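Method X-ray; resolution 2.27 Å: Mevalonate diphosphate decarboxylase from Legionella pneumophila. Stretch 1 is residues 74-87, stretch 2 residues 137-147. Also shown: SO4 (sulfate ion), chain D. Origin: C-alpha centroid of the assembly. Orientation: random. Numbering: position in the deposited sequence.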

# COMPACT_ATOMS: atom_id res chain seq x y z
N LYS A 74 -4.86 7.95 -26.38
CA LYS A 74 -4.35 8.94 -25.45
C LYS A 74 -3.80 8.30 -24.18
O LYS A 74 -2.69 8.62 -23.74
N ARG A 75 -4.58 7.40 -23.59
CA ARG A 75 -4.19 6.72 -22.37
C ARG A 75 -2.95 5.86 -22.57
O ARG A 75 -2.04 5.86 -21.74
N PHE A 76 -2.91 5.12 -23.68
CA PHE A 76 -1.80 4.22 -23.97
C PHE A 76 -0.48 4.96 -24.19
O PHE A 76 0.55 4.56 -23.65
N ILE A 77 -0.51 6.03 -24.98
CA ILE A 77 0.67 6.82 -25.25
C ILE A 77 1.12 7.53 -23.96
O ILE A 77 2.30 7.51 -23.61
N ASP A 78 0.18 8.15 -23.25
CA ASP A 78 0.53 8.82 -22.00
C ASP A 78 1.27 7.85 -21.07
O ASP A 78 2.17 8.26 -20.34
N HIS A 79 0.88 6.58 -21.08
CA HIS A 79 1.53 5.62 -20.21
C HIS A 79 2.98 5.40 -20.63
O HIS A 79 3.85 5.21 -19.79
N LEU A 80 3.23 5.44 -21.94
CA LEU A 80 4.60 5.27 -22.40
C LEU A 80 5.40 6.49 -21.96
O LEU A 80 6.51 6.36 -21.44
N VAL A 81 4.83 7.68 -22.15
CA VAL A 81 5.49 8.93 -21.76
C VAL A 81 5.84 8.84 -20.29
O VAL A 81 6.96 9.14 -19.87
N ARG A 82 4.86 8.40 -19.51
CA ARG A 82 5.02 8.24 -18.07
C ARG A 82 6.21 7.33 -17.79
O ARG A 82 7.04 7.63 -16.94
N LEU A 83 6.29 6.23 -18.53
CA LEU A 83 7.38 5.29 -18.33
C LEU A 83 8.72 5.88 -18.75
O LEU A 83 9.73 5.68 -18.08
N LYS A 84 8.73 6.63 -19.85
CA LYS A 84 9.96 7.24 -20.32
C LYS A 84 10.48 8.26 -19.32
O LYS A 84 11.69 8.37 -19.09
N GLU A 85 9.57 9.01 -18.72
CA GLU A 85 9.96 10.01 -17.74
C GLU A 85 10.51 9.33 -16.49
O GLU A 85 11.44 9.82 -15.87
N TYR A 86 9.94 8.18 -16.14
CA TYR A 86 10.40 7.45 -14.96
C TYR A 86 11.88 7.08 -15.15
O TYR A 86 12.66 7.11 -14.20
N PHE A 87 12.25 6.72 -16.38
CA PHE A 87 13.63 6.35 -16.69
C PHE A 87 14.46 7.55 -17.13
O PHE A 87 15.66 7.43 -17.35
N ASP A 137 7.20 -6.02 -8.78
CA ASP A 137 6.34 -5.16 -7.97
C ASP A 137 6.40 -3.71 -8.41
O ASP A 137 5.39 -3.00 -8.41
N GLU A 138 7.59 -3.25 -8.79
CA GLU A 138 7.72 -1.87 -9.23
C GLU A 138 7.02 -1.70 -10.57
O GLU A 138 6.42 -0.66 -10.84
N GLN A 139 7.10 -2.72 -11.41
CA GLN A 139 6.48 -2.66 -12.72
C GLN A 139 4.96 -2.63 -12.60
O GLN A 139 4.29 -1.92 -13.34
N ALA A 140 4.44 -3.41 -11.66
CA ALA A 140 3.00 -3.48 -11.44
C ALA A 140 2.50 -2.13 -10.95
O ALA A 140 1.46 -1.66 -11.42
N GLN A 141 3.24 -1.52 -10.03
CA GLN A 141 2.88 -0.22 -9.46
C GLN A 141 2.81 0.80 -10.59
O GLN A 141 1.89 1.61 -10.66
N LEU A 142 3.79 0.74 -11.50
CA LEU A 142 3.85 1.65 -12.63
C LEU A 142 2.66 1.41 -13.56
O LEU A 142 1.93 2.34 -13.92
N SER A 143 2.47 0.15 -13.94
CA SER A 143 1.38 -0.22 -14.83
C SER A 143 0.06 0.22 -14.22
O SER A 143 -0.87 0.61 -14.93
N ARG A 144 -0.02 0.17 -12.90
CA ARG A 144 -1.21 0.56 -12.16
C ARG A 144 -1.70 1.95 -12.56
O ARG A 144 -2.90 2.21 -12.61
N LEU A 145 -0.76 2.84 -12.88
CA LEU A 145 -1.07 4.23 -13.23
C LEU A 145 -1.73 4.45 -14.58
O LEU A 145 -2.34 5.50 -14.81
N GLY A 146 -1.62 3.48 -15.48
CA GLY A 146 -2.26 3.61 -16.77
C GLY A 146 -3.57 2.84 -16.76
O GLY A 146 -4.55 3.24 -17.37
N SER A 147 -3.58 1.72 -16.04
CA SER A 147 -4.76 0.88 -15.92
C SER A 147 -4.77 0.14 -14.58
O SER A 147 -3.91 -0.71 -14.32

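The two stretches bury 475 Å² between them, both sides summed. Helix 74-87 and helix 137-144 run at 136° between their N-to-C directions, with axes no nearer than 10.8 Å. The backbones come nearest where His 79 faces Gly 146, their CA atoms 5.5 Å apart; at Leu 83 and Leu 142 the CA atoms are 7.6 Å apart.

Leu 142 gives up the most surface, 90 Å². Its CA-to-CB bond points sideways, but the m,t rotamer (chi1 -73°, chi2 175°) brings the end of the side chain nearer to the first helix. There Leu 142 CD1 lies 4.0 Å from Leu 83 CD2, an apolar contact to which Leu 83, also m,t, contributes from a sideways start. The same methyl sits over one face of the Tyr 86 ring: Leu 142 CD1 is 4.2 Å from the ring centroid and 21° off the ring normal, the geometry of a CH-pi contact.

The CA-to-CB bond of Tyr 86, a residue with 63 Å² covered, points toward the second stretch, and the side chain takes a t rotamer (chi1 174°), which lays its ring across Leu 142. Its hydroxyl only approaches Glu 138: Tyr 86 OH to Glu 138 OE2 is 4.2 Å, too long for a hydrogen bond.

At the other end, Gly 146 contributes 59 Å² without a side chain. An ideal CB on Gly 146 would lie 2.7 Å from His 79 ND1, a clash, so the ring as placed occupies the space a side chain would need. The CA-to-CB bond of His 79 points toward the second stretch, with chi1 at -173° (t). Its ring edge meets a backbone carbonyl, with His 79 CE1 3.3 Å from Leu 142 O, while His 79 ND1 packs 3.7 Å from Gly 146 CA. The ring is held from its own helix by a hydrogen bond from Arg 82 NH1 to His 79 ND1 (3.1 Å, 142° at the hydrogen).

Arg 82, with 58 Å² covered, reaches in through a t,t,m chain. Arg 82 CD lies 3.7 Å from Leu 145 CB, and Leu 145 O stands over one face of the guanidinium, 3.5 Å from Arg 82 NH1.

One hydrogen bond crosses between the stretches: Arg 75, folded m,m,m, donates from NH2 to Gly 146 O at 2.8 Å and 139°, with the acceptor near the guanidinium plane. The sulfate, probably from the crystallisation liquor, accepts a hydrogen bond from Arg 144 NH1 to its O1 (2.7 Å, 149°); the CA-to-CB bond of Arg 144 points away from the first stretch.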

# COMPACT_ATOMS: atom_id res chain seq x y z
CB LYS A 74 -5.46 9.93 -25.08
CG LYS A 74 -5.11 10.80 -23.91
CD LYS A 74 -6.33 11.56 -23.42
CE LYS A 74 -6.32 11.70 -21.92
NZ LYS A 74 -6.70 10.41 -21.29
CB ARG A 75 -5.33 5.82 -21.87
CG ARG A 75 -6.61 6.55 -21.53
CD ARG A 75 -6.53 7.21 -20.17
NE ARG A 75 -6.33 6.24 -19.09
CZ ARG A 75 -6.25 6.55 -17.80
NH1 ARG A 75 -6.36 7.82 -17.42
NH2 ARG A 75 -6.06 5.60 -16.90
CB PHE A 76 -2.13 3.35 -25.19
CG PHE A 76 -1.57 1.95 -25.11
CD1 PHE A 76 -1.82 1.14 -24.01
CD2 PHE A 76 -0.80 1.43 -26.15
CE1 PHE A 76 -1.32 -0.17 -23.93
CE2 PHE A 76 -0.29 0.13 -26.09
CZ PHE A 76 -0.55 -0.67 -24.98
CB ILE A 77 0.41 7.81 -26.41
CG1 ILE A 77 0.38 7.03 -27.73
CG2 ILE A 77 1.47 8.91 -26.45
CD1 ILE A 77 0.01 7.86 -28.96
CB ASP A 78 -0.72 9.34 -21.27
CG ASP A 78 -1.24 10.63 -21.86
OD1 ASP A 78 -0.50 11.27 -22.65
OD2 ASP A 78 -2.37 11.02 -21.51
CB HIS A 79 0.79 4.28 -20.20
CG HIS A 79 1.32 3.31 -19.19
ND1 HIS A 79 1.32 3.57 -17.84
CD2 HIS A 79 1.90 2.09 -19.34
CE1 HIS A 79 1.88 2.56 -17.20
NE2 HIS A 79 2.24 1.65 -18.09
CB LEU A 80 4.68 5.13 -23.93
CG LEU A 80 6.11 5.01 -24.47
CD1 LEU A 80 6.82 3.88 -23.74
CD2 LEU A 80 6.12 4.75 -25.99
CB VAL A 81 4.56 10.15 -21.99
CG1 VAL A 81 5.16 11.40 -21.36
CG2 VAL A 81 4.35 10.36 -23.50
CB ARG A 82 3.73 7.64 -17.47
CG ARG A 82 3.84 7.17 -16.02
CD ARG A 82 2.50 6.63 -15.50
NE ARG A 82 1.44 7.62 -15.66
CZ ARG A 82 0.37 7.47 -16.43
NH1 ARG A 82 0.19 6.35 -17.12
NH2 ARG A 82 -0.50 8.46 -16.55
CB LEU A 83 7.10 3.98 -19.08
CG LEU A 83 5.85 3.24 -18.58
CD1 LEU A 83 5.59 2.00 -19.41
CD2 LEU A 83 6.02 2.87 -17.12
CB LYS A 84 9.75 7.90 -21.68
CG LYS A 84 9.46 6.92 -22.80
CD LYS A 84 9.44 7.61 -24.15
CE LYS A 84 8.34 8.67 -24.24
NZ LYS A 84 8.27 9.23 -25.61
CB GLU A 85 8.77 10.91 -17.40
CG GLU A 85 8.16 11.55 -18.63
CD GLU A 85 6.95 12.41 -18.33
OE1 GLU A 85 6.14 12.03 -17.46
OE2 GLU A 85 6.82 13.46 -18.99
CB TYR A 86 9.56 6.18 -14.76
CG TYR A 86 10.06 5.27 -13.66
CD1 TYR A 86 9.88 5.59 -12.31
CD2 TYR A 86 10.71 4.07 -13.96
CE1 TYR A 86 10.33 4.74 -11.29
CE2 TYR A 86 11.16 3.21 -12.96
CZ TYR A 86 10.97 3.55 -11.62
OH TYR A 86 11.41 2.71 -10.63
CB PHE A 87 13.65 5.30 -17.81
CG PHE A 87 13.35 3.90 -17.35
CD1 PHE A 87 14.38 3.03 -16.98
CD2 PHE A 87 12.03 3.44 -17.28
CE1 PHE A 87 14.10 1.73 -16.57
CE2 PHE A 87 11.74 2.15 -16.87
CZ PHE A 87 12.78 1.29 -16.51
CB ASP A 137 6.71 -5.27 -6.49
CG ASP A 137 6.47 -6.66 -5.92
OD1 ASP A 137 5.87 -7.50 -6.63
OD2 ASP A 137 6.88 -6.92 -4.77
CB GLU A 138 9.19 -1.50 -9.37
CG GLU A 138 9.95 -1.60 -8.07
CD GLU A 138 11.39 -1.16 -8.19
OE1 GLU A 138 12.17 -1.83 -8.91
OE2 GLU A 138 11.73 -0.13 -7.56
CB GLN A 139 6.93 -3.84 -13.57
CG GLN A 139 8.22 -3.58 -14.30
CD GLN A 139 8.69 -4.77 -15.10
OE1 GLN A 139 9.60 -5.48 -14.68
NE2 GLN A 139 8.05 -5.01 -16.24
CB ALA A 140 2.67 -4.56 -10.40
CB GLN A 141 3.91 0.23 -8.41
CG GLN A 141 5.17 0.88 -9.00
CD GLN A 141 6.34 1.05 -8.03
OE1 GLN A 141 7.41 1.56 -8.42
NE2 GLN A 141 6.16 0.63 -6.78
CB LEU A 142 5.15 1.45 -13.42
CG LEU A 142 6.46 1.95 -12.79
CD1 LEU A 142 7.63 1.55 -13.67
CD2 LEU A 142 6.40 3.47 -12.65
CB SER A 143 1.39 -1.74 -15.05
OG SER A 143 0.61 -2.10 -16.18
CB ARG A 144 -0.91 0.50 -10.66
CG ARG A 144 -1.64 1.53 -9.79
CD ARG A 144 -3.08 1.15 -9.57
NE ARG A 144 -3.86 2.18 -8.88
CZ ARG A 144 -4.86 2.85 -9.45
NH1 ARG A 144 -5.19 2.61 -10.71
NH2 ARG A 144 -5.57 3.71 -8.74
CB LEU A 145 0.21 5.06 -13.13
CG LEU A 145 0.84 4.94 -11.74
CD1 LEU A 145 2.22 5.55 -11.72
CD2 LEU A 145 -0.08 5.62 -10.73
CB SER A 147 -4.80 -0.15 -17.05
OG SER A 147 -5.60 -1.26 -16.69
S SO4 D . -8.23 3.23 -13.18
O1 SO4 D . -7.53 3.08 -11.89
O2 SO4 D . -7.44 2.63 -14.26
O3 SO4 D . -9.53 2.54 -13.10
O4 SO4 D . -8.46 4.66 -13.46